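Local coordinates for heterokaryon incompatibility protein S (Podospora anserina, PDB 2WVO), which drives heterokaryon incompatibility, triggering a lethal reaction on meeting the [het-s] prion form so that only compatible fused cells survive, at residues 88-93 with 161-166; 119-124 with 197-202. One frame throughout, in Å; residues are numbered along the deposited sequence.

Interaction 1: 88-93 with 161-166; sequences LLLFES and DQVAGF
Leu90 carries the contact from its helix: its CD2 methyl meets Val163, the rim of the Phe166 ring and CB of Gln162, while CD1 meets the amide end of Gln162. The contacts with Val163 and Phe166 run through CD2. Leu90 CD2 lies 4.0 Å from Val163 CG2. It also reaches the rim of the Phe166 ring close to the ring plane, with Leu90 CD2 4.3 Å from Phe166 CE1. Because CG stands anti to the backbone N (chi1 -169°), the branched end extends across the gap between the helices. A forked leucine suits this place, where one stem must serve several neighbours.

The polar neighbour is met by van der Waals contact. CD1 of Leu90 rests against the amide end of Gln162, 3.5 Å from OE1 and 3.6 Å from CD. Nearer the backbone, Gln162 CB lies 3.7 Å from Leu90 CD2, and the glutamine also packs against Lys158 of the second subunit. Val163 and Phe166 also touch Ile87, one turn before Leu90 on helix 75-104.

The two helix segments run antiparallel at 175°, their axes 11.0 Å apart, so side-chain ends rather than backbones bridge them. Such near-antiparallel packing of long helices is characteristic of a mainly helical bundle, here part of the globular HeLo domain, beside the homodimer interface.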
ATOM      1  N   LEU A  88      -6.691   0.502  -7.650  1.00 41.04           N
ATOM      2  CA  LEU A  88      -6.207  -0.504  -8.587  1.00 41.37           C
ATOM      3  C   LEU A  88      -4.789  -0.998  -8.234  1.00 41.27           C
ATOM      4  O   LEU A  88      -4.495  -2.197  -8.330  1.00 41.55           O
ATOM      5  CB  LEU A  88      -6.238   0.083  -9.998  1.00 40.89           C
ATOM      6  CG  LEU A  88      -7.225  -0.286 -11.122  1.00 41.74           C
ATOM      7  CD1 LEU A  88      -8.294  -1.336 -10.828  1.00 39.19           C
ATOM      8  CD2 LEU A  88      -7.813   0.956 -11.766  1.00 37.46           C
ATOM      9  N   LEU A  89      -3.924  -0.065  -7.835  1.00 41.20           N
ATOM     10  CA  LEU A  89      -2.566  -0.357  -7.369  1.00 41.78           C
ATOM     11  C   LEU A  89      -2.547  -1.217  -6.115  1.00 41.56           C
ATOM     12  O   LEU A  89      -1.648  -2.035  -5.911  1.00 41.68           O
ATOM     13  CB  LEU A  89      -1.808   0.951  -7.131  1.00 41.98           C
ATOM     14  CG  LEU A  89      -0.831   1.456  -8.216  1.00 43.37           C
ATOM     15  CD1 LEU A  89      -1.068   0.908  -9.618  1.00 43.80           C
ATOM     16  CD2 LEU A  89      -0.775   2.971  -8.234  1.00 44.12           C
ATOM     17  N   LEU A  90      -3.565  -1.027  -5.296  1.00 41.73           N
ATOM     18  CA  LEU A  90      -3.824  -1.818  -4.102  1.00 42.22           C
ATOM     19  C   LEU A  90      -4.148  -3.282  -4.433  1.00 41.61           C
ATOM     20  O   LEU A  90      -3.663  -4.202  -3.776  1.00 41.51           O
ATOM     21  CB  LEU A  90      -4.992  -1.149  -3.373  1.00 42.59           C
ATOM     22  CG  LEU A  90      -5.482  -1.440  -1.977  1.00 44.28           C
ATOM     23  CD1 LEU A  90      -4.360  -1.188  -0.946  1.00 47.25           C
ATOM     24  CD2 LEU A  90      -6.696  -0.546  -1.691  1.00 42.61           C
ATOM     25  N   PHE A  91      -4.975  -3.497  -5.449  1.00 41.28           N
ATOM     26  CA  PHE A  91      -5.259  -4.849  -5.929  1.00 41.75           C
ATOM     27  C   PHE A  91      -4.038  -5.487  -6.596  1.00 41.63           C
ATOM     28  O   PHE A  91      -3.800  -6.672  -6.446  1.00 42.27           O
ATOM     29  CB  PHE A  91      -6.459  -4.846  -6.893  1.00 41.68           C
ATOM     30  CG  PHE A  91      -7.798  -4.881  -6.198  1.00 42.36           C
ATOM     31  CD1 PHE A  91      -8.564  -3.728  -6.072  1.00 41.29           C
ATOM     32  CD2 PHE A  91      -8.291  -6.073  -5.661  1.00 42.26           C
ATOM     33  CE1 PHE A  91      -9.809  -3.761  -5.433  1.00 41.95           C
ATOM     34  CE2 PHE A  91      -9.527  -6.107  -5.023  1.00 40.80           C
ATOM     35  CZ  PHE A  91     -10.287  -4.946  -4.907  1.00 41.19           C
ATOM     36  N   GLU A  92      -3.278  -4.691  -7.338  1.00 41.65           N
ATOM     37  CA  GLU A  92      -2.068  -5.151  -7.986  1.00 42.25           C
ATOM     38  C   GLU A  92      -1.077  -5.715  -6.951  1.00 42.10           C
ATOM     39  O   GLU A  92      -0.533  -6.819  -7.106  1.00 42.14           O
ATOM     40  CB  GLU A  92      -1.437  -3.997  -8.784  1.00 42.06           C
ATOM     41  CG  GLU A  92      -0.057  -4.317  -9.418  1.00 44.88           C
ATOM     42  CD  GLU A  92      -0.101  -5.440 -10.468  1.00 47.86           C
ATOM     43  OE1 GLU A  92      -1.196  -5.734 -11.014  1.00 47.67           O
ATOM     44  OE2 GLU A  92       0.977  -6.012 -10.770  1.00 49.76           O
ATOM     45  N   SER A  93      -0.859  -4.932  -5.903  1.00 41.99           N
ATOM     46  CA  SER A  93       0.063  -5.265  -4.823  1.00 42.20           C
ATOM     47  C   SER A  93      -0.417  -6.462  -3.981  1.00 41.68           C
ATOM     48  O   SER A  93       0.383  -7.300  -3.572  1.00 42.54           O
ATOM     49  CB  SER A  93       0.319  -4.002  -3.989  1.00 42.00           C
ATOM     50  OG  SER A  93       0.516  -4.326  -2.635  1.00 45.62           O
ATOM     51  N   ASP A 161      -9.865  -1.851   4.472  1.00 48.89           N
ATOM     52  CA  ASP A 161      -9.656  -0.601   5.199  1.00 49.46           C
ATOM     53  C   ASP A 161      -9.284   0.539   4.252  1.00 49.22           C
ATOM     54  O   ASP A 161      -9.825   1.644   4.357  1.00 48.66           O
ATOM     55  CB  ASP A 161      -8.616  -0.771   6.323  1.00 49.90           C
ATOM     56  CG  ASP A 161      -9.111  -1.679   7.453  1.00 52.50           C
ATOM     57  OD1 ASP A 161     -10.340  -1.719   7.685  1.00 57.39           O
ATOM     58  OD2 ASP A 161      -8.289  -2.345   8.133  1.00 54.91           O
ATOM     59  N   GLN A 162      -8.378   0.271   3.314  1.00 49.47           N
ATOM     60  CA  GLN A 162      -7.937   1.313   2.379  1.00 49.48           C
ATOM     61  C   GLN A 162      -9.016   1.720   1.402  1.00 49.38           C
ATOM     62  O   GLN A 162      -9.237   2.916   1.196  1.00 49.85           O
ATOM     63  CB  GLN A 162      -6.653   0.920   1.664  1.00 49.95           C
ATOM     64  CG  GLN A 162      -5.438   0.916   2.586  1.00 50.04           C
ATOM     65  CD  GLN A 162      -4.143   1.085   1.824  1.00 52.95           C
ATOM     66  OE1 GLN A 162      -3.203   0.316   2.017  1.00 56.15           O
ATOM     67  NE2 GLN A 162      -4.085   2.089   0.943  1.00 53.44           N
ATOM     68  N   VAL A 163      -9.724   0.746   0.827  1.00 49.37           N
ATOM     69  CA  VAL A 163     -10.865   1.073  -0.044  1.00 49.29           C
ATOM     70  C   VAL A 163     -11.859   1.990   0.667  1.00 49.28           C
ATOM     71  O   VAL A 163     -12.246   3.018   0.109  1.00 49.95           O
ATOM     72  CB  VAL A 163     -11.553  -0.198  -0.667  1.00 49.73           C
ATOM     73  CG1 VAL A 163     -12.907   0.134  -1.303  1.00 48.70           C
ATOM     74  CG2 VAL A 163     -10.637  -0.836  -1.719  1.00 49.48           C
ATOM     75  N   ALA A 164     -12.253   1.622   1.888  1.00 48.84           N
ATOM     76  CA  ALA A 164     -13.189   2.402   2.705  1.00 48.67           C
ATOM     77  C   ALA A 164     -12.740   3.855   2.949  1.00 48.39           C
ATOM     78  O   ALA A 164     -13.527   4.787   2.760  1.00 48.49           O
ATOM     79  CB  ALA A 164     -13.467   1.688   4.029  1.00 48.44           C
ATOM     80  N   GLY A 165     -11.489   4.030   3.378  1.00 48.07           N
ATOM     81  CA  GLY A 165     -10.838   5.339   3.443  1.00 47.96           C
ATOM     82  C   GLY A 165     -10.856   6.093   2.115  1.00 48.17           C
ATOM     83  O   GLY A 165     -11.178   7.280   2.081  1.00 48.45           O
ATOM     84  N   PHE A 166     -10.524   5.411   1.021  1.00 48.00           N
ATOM     85  CA  PHE A 166     -10.562   6.027  -0.325  1.00 47.93           C
ATOM     86  C   PHE A 166     -11.956   6.486  -0.768  1.00 48.52           C
ATOM     87  O   PHE A 166     -12.086   7.529  -1.405  1.00 48.64           O
ATOM     88  CB  PHE A 166      -9.960   5.106  -1.386  1.00 47.02           C
ATOM     89  CG  PHE A 166      -8.454   5.029  -1.344  1.00 45.86           C
ATOM     90  CD1 PHE A 166      -7.804   3.801  -1.425  1.00 44.22           C
ATOM     91  CD2 PHE A 166      -7.691   6.180  -1.224  1.00 43.72           C
ATOM     92  CE1 PHE A 166      -6.412   3.726  -1.388  1.00 43.75           C
ATOM     93  CE2 PHE A 166      -6.301   6.112  -1.180  1.00 43.61           C
ATOM     94  CZ  PHE A 166      -5.664   4.893  -1.267  1.00 43.60           C
TER

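Interaction 2: 119-124 with 197-202; sequences KPIGRA and LTILKD
A bend in the chain of Lys119 and the turn of Ile199 bring this contact together. CG of Lys119 sits between the backbone N and the carbonyl carbon, and a bend at chi3 (81°) carries the ammonium end toward the other helix. In Ile199, chi1 (-62°) puts CG1 beside the backbone N, and chi2 (-63°) then turns CD1 toward the lysine. The setting is a helix start packed on another helix at the surface of the helical HeLo domain: Lys119 is the N-cap residue of helix 120-136, and Ile199 belongs to helix 194-204.

Lysine and isoleucine reach toward each other tip to tip, with Lys119 NZ 3.9 Å from Ile199 CD1. This is simple van der Waals contact. A long, flexible lysine suits the border of such a patch because it can span from the helix start to Ile199 at a partly exposed place, where its ammonium can stay near solvent. Lys119 N donates a hydrogen bond to Glu39 OE2, which probably helps hold the start of the helix from outside the two segments.

The apolar half belongs to the isoleucines, whose side chains cross at about a right angle. The beta-branch of Ile121 suits this position by giving a methyl, CG2, close to the backbone, and it meets the CG1 methylene of Ile199. Ile199 also rests on Leu125 farther along helix 120-136, and Ile121 on Ala195 and Ser196, so the patch extends along both helices. Its apolar centre is the approach of CG2 of Ile121 to CG1 of Ile199, at 4.0 Å.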
ATOM      1  N   LYS A 119     -21.973 -20.103   5.845  1.00 64.12           N
ATOM      2  CA  LYS A 119     -23.222 -20.330   6.597  1.00 63.17           C
ATOM      3  C   LYS A 119     -24.400 -19.850   5.733  1.00 62.81           C
ATOM      4  O   LYS A 119     -24.198 -19.025   4.846  1.00 62.71           O
ATOM      5  CB  LYS A 119     -23.197 -19.520   7.909  1.00 63.55           C
ATOM      6  CG  LYS A 119     -23.590 -18.014   7.732  1.00 62.82           C
ATOM      7  CD  LYS A 119     -23.467 -17.146   8.993  1.00 62.39           C
ATOM      8  CE  LYS A 119     -22.030 -16.695   9.226  1.00 61.24           C
ATOM      9  NZ  LYS A 119     -21.845 -15.724  10.329  1.00 60.53           N
ATOM     10  N   PRO A 120     -25.629 -20.350   5.989  1.00 62.37           N
ATOM     11  CA  PRO A 120     -26.756 -19.910   5.151  1.00 62.14           C
ATOM     12  C   PRO A 120     -27.051 -18.401   5.211  1.00 61.95           C
ATOM     13  O   PRO A 120     -27.478 -17.819   4.206  1.00 61.86           O
ATOM     14  CB  PRO A 120     -27.946 -20.708   5.713  1.00 62.11           C
ATOM     15  CG  PRO A 120     -27.336 -21.859   6.429  1.00 62.01           C
ATOM     16  CD  PRO A 120     -26.065 -21.324   7.008  1.00 62.18           C
ATOM     17  N   ILE A 121     -26.834 -17.786   6.372  1.00 61.64           N
ATOM     18  CA  ILE A 121     -27.146 -16.369   6.572  1.00 61.57           C
ATOM     19  C   ILE A 121     -26.099 -15.454   5.941  1.00 61.51           C
ATOM     20  O   ILE A 121     -26.438 -14.453   5.308  1.00 61.51           O
ATOM     21  CB  ILE A 121     -27.415 -16.049   8.064  1.00 61.45           C
ATOM     22  CG1 ILE A 121     -28.915 -16.208   8.343  1.00 61.76           C
ATOM     23  CG2 ILE A 121     -26.939 -14.637   8.430  1.00 61.69           C
ATOM     24  CD1 ILE A 121     -29.278 -16.401   9.779  1.00 60.78           C
ATOM     25  N   GLY A 122     -24.829 -15.812   6.108  1.00 61.65           N
ATOM     26  CA  GLY A 122     -23.739 -15.142   5.422  1.00 61.23           C
ATOM     27  C   GLY A 122     -23.864 -15.333   3.922  1.00 61.23           C
ATOM     28  O   GLY A 122     -23.659 -14.397   3.164  1.00 61.21           O
ATOM     29  N   ARG A 123     -24.207 -16.550   3.505  1.00 61.39           N
ATOM     30  CA  ARG A 123     -24.389 -16.891   2.091  1.00 61.78           C
ATOM     31  C   ARG A 123     -25.447 -15.998   1.433  1.00 61.80           C
ATOM     32  O   ARG A 123     -25.236 -15.514   0.321  1.00 61.83           O
ATOM     33  CB  ARG A 123     -24.758 -18.382   1.952  1.00 61.99           C
ATOM     34  CG  ARG A 123     -24.943 -18.918   0.528  1.00 63.52           C
ATOM     35  CD  ARG A 123     -23.608 -19.149  -0.182  1.00 65.64           C
ATOM     36  NE  ARG A 123     -23.756 -19.449  -1.609  1.00 66.38           N
ATOM     37  CZ  ARG A 123     -23.800 -18.533  -2.577  1.00 67.90           C
ATOM     38  NH1 ARG A 123     -23.719 -17.233  -2.297  1.00 68.00           N
ATOM     39  NH2 ARG A 123     -23.932 -18.916  -3.842  1.00 68.82           N
ATOM     40  N   ALA A 124     -26.565 -15.785   2.136  1.00 61.70           N
ATOM     41  CA  ALA A 124     -27.698 -14.999   1.636  1.00 61.73           C
ATOM     42  C   ALA A 124     -27.420 -13.493   1.557  1.00 61.91           C
ATOM     43  O   ALA A 124     -27.852 -12.830   0.607  1.00 62.02           O
ATOM     44  CB  ALA A 124     -28.953 -15.271   2.469  1.00 61.48           C
ATOM     45  N   LEU A 197     -29.395  -8.687   9.809  1.00 65.60           N
ATOM     46  CA  LEU A 197     -29.071  -7.286  10.077  1.00 65.11           C
ATOM     47  C   LEU A 197     -27.886  -7.120  11.034  1.00 64.65           C
ATOM     48  O   LEU A 197     -27.085  -6.192  10.892  1.00 64.85           O
ATOM     49  CB  LEU A 197     -30.301  -6.554  10.617  1.00 65.08           C
ATOM     50  CG  LEU A 197     -31.438  -6.221   9.638  1.00 65.41           C
ATOM     51  CD1 LEU A 197     -32.686  -5.801  10.397  1.00 65.22           C
ATOM     52  CD2 LEU A 197     -31.027  -5.135   8.626  1.00 65.40           C
ATOM     53  N   THR A 198     -27.783  -8.040  11.991  1.00 64.09           N
ATOM     54  CA  THR A 198     -26.765  -8.006  13.036  1.00 63.35           C
ATOM     55  C   THR A 198     -25.416  -8.421  12.469  1.00 63.05           C
ATOM     56  O   THR A 198     -24.379  -7.857  12.829  1.00 62.82           O
ATOM     57  CB  THR A 198     -27.182  -8.923  14.211  1.00 63.46           C
ATOM     58  OG1 THR A 198     -28.473  -8.511  14.681  1.00 62.70           O
ATOM     59  CG2 THR A 198     -26.171  -8.881  15.367  1.00 63.06           C
ATOM     60  N   ILE A 199     -25.449  -9.408  11.573  1.00 62.77           N
ATOM     61  CA  ILE A 199     -24.265  -9.861  10.848  1.00 62.68           C
ATOM     62  C   ILE A 199     -23.747  -8.750   9.907  1.00 62.54           C
ATOM     63  O   ILE A 199     -22.540  -8.501   9.852  1.00 62.08           O
ATOM     64  CB  ILE A 199     -24.538 -11.196  10.079  1.00 62.72           C
ATOM     65  CG1 ILE A 199     -24.896 -12.343  11.044  1.00 62.60           C
ATOM     66  CG2 ILE A 199     -23.356 -11.580   9.210  1.00 62.56           C
ATOM     67  CD1 ILE A 199     -23.793 -12.758  12.038  1.00 62.46           C
ATOM     68  N   LEU A 200     -24.665  -8.079   9.203  1.00 62.30           N
ATOM     69  CA  LEU A 200     -24.328  -6.934   8.349  1.00 62.17           C
ATOM     70  C   LEU A 200     -23.689  -5.776   9.109  1.00 62.22           C
ATOM     71  O   LEU A 200     -22.661  -5.247   8.680  1.00 62.44           O
ATOM     72  CB  LEU A 200     -25.561  -6.401   7.609  1.00 62.23           C
ATOM     73  CG  LEU A 200     -25.760  -6.572   6.101  1.00 62.21           C
ATOM     74  CD1 LEU A 200     -26.865  -5.633   5.654  1.00 61.92           C
ATOM     75  CD2 LEU A 200     -24.489  -6.339   5.256  1.00 60.57           C
ATOM     76  N   LYS A 201     -24.312  -5.365  10.214  1.00 62.04           N
ATOM     77  CA  LYS A 201     -23.813  -4.249  11.017  1.00 62.01           C
ATOM     78  C   LYS A 201     -22.426  -4.522  11.608  1.00 61.91           C
ATOM     79  O   LYS A 201     -21.600  -3.609  11.710  1.00 62.07           O
ATOM     80  CB  LYS A 201     -24.797  -3.891  12.134  1.00 62.07           C
ATOM     81  CG  LYS A 201     -24.363  -2.688  12.956  1.00 62.56           C
ATOM     82  CD  LYS A 201     -25.346  -2.364  14.053  1.00 63.85           C
ATOM     83  CE  LYS A 201     -24.885  -1.147  14.844  1.00 65.12           C
ATOM     84  NZ  LYS A 201     -23.736  -1.425  15.754  1.00 65.96           N
ATOM     85  N   ASP A 202     -22.183  -5.774  11.995  1.00 61.48           N
ATOM     86  CA  ASP A 202     -20.891  -6.178  12.541  1.00 61.33           C
ATOM     87  C   ASP A 202     -19.795  -6.134  11.484  1.00 60.83           C
ATOM     88  O   ASP A 202     -18.678  -5.693  11.767  1.00 60.95           O
ATOM     89  CB  ASP A 202     -20.978  -7.575  13.174  1.00 61.59           C
ATOM     90  CG  ASP A 202     -19.612  -8.223  13.358  1.00 62.54           C
ATOM     91  OD1 ASP A 202     -19.059  -8.121  14.473  1.00 64.12           O
ATOM     92  OD2 ASP A 202     -19.086  -8.822  12.388  1.00 62.93           O
TER

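In the fold
The two contacts lie on opposite sides of the chain's centre, their own centres 24 Å apart and their nearest atoms about 10 Å apart, without touching. Along the chain their segments alternate: 88-93, 119-124, 161-166, 197-202. Interaction 1 pairs helix 75-104 with helix 153-172, and interaction 2 pairs helix 120-136 with helix 194-204; the first members of the two pairs are consecutive helices. This interleaving ties together distant parts of one helical domain, the globular region that inhibits the C-terminal prion domain in cis. Interaction 1 is partly buried and borders the second subunit, whereas interaction 2 is a surface contact within one chain.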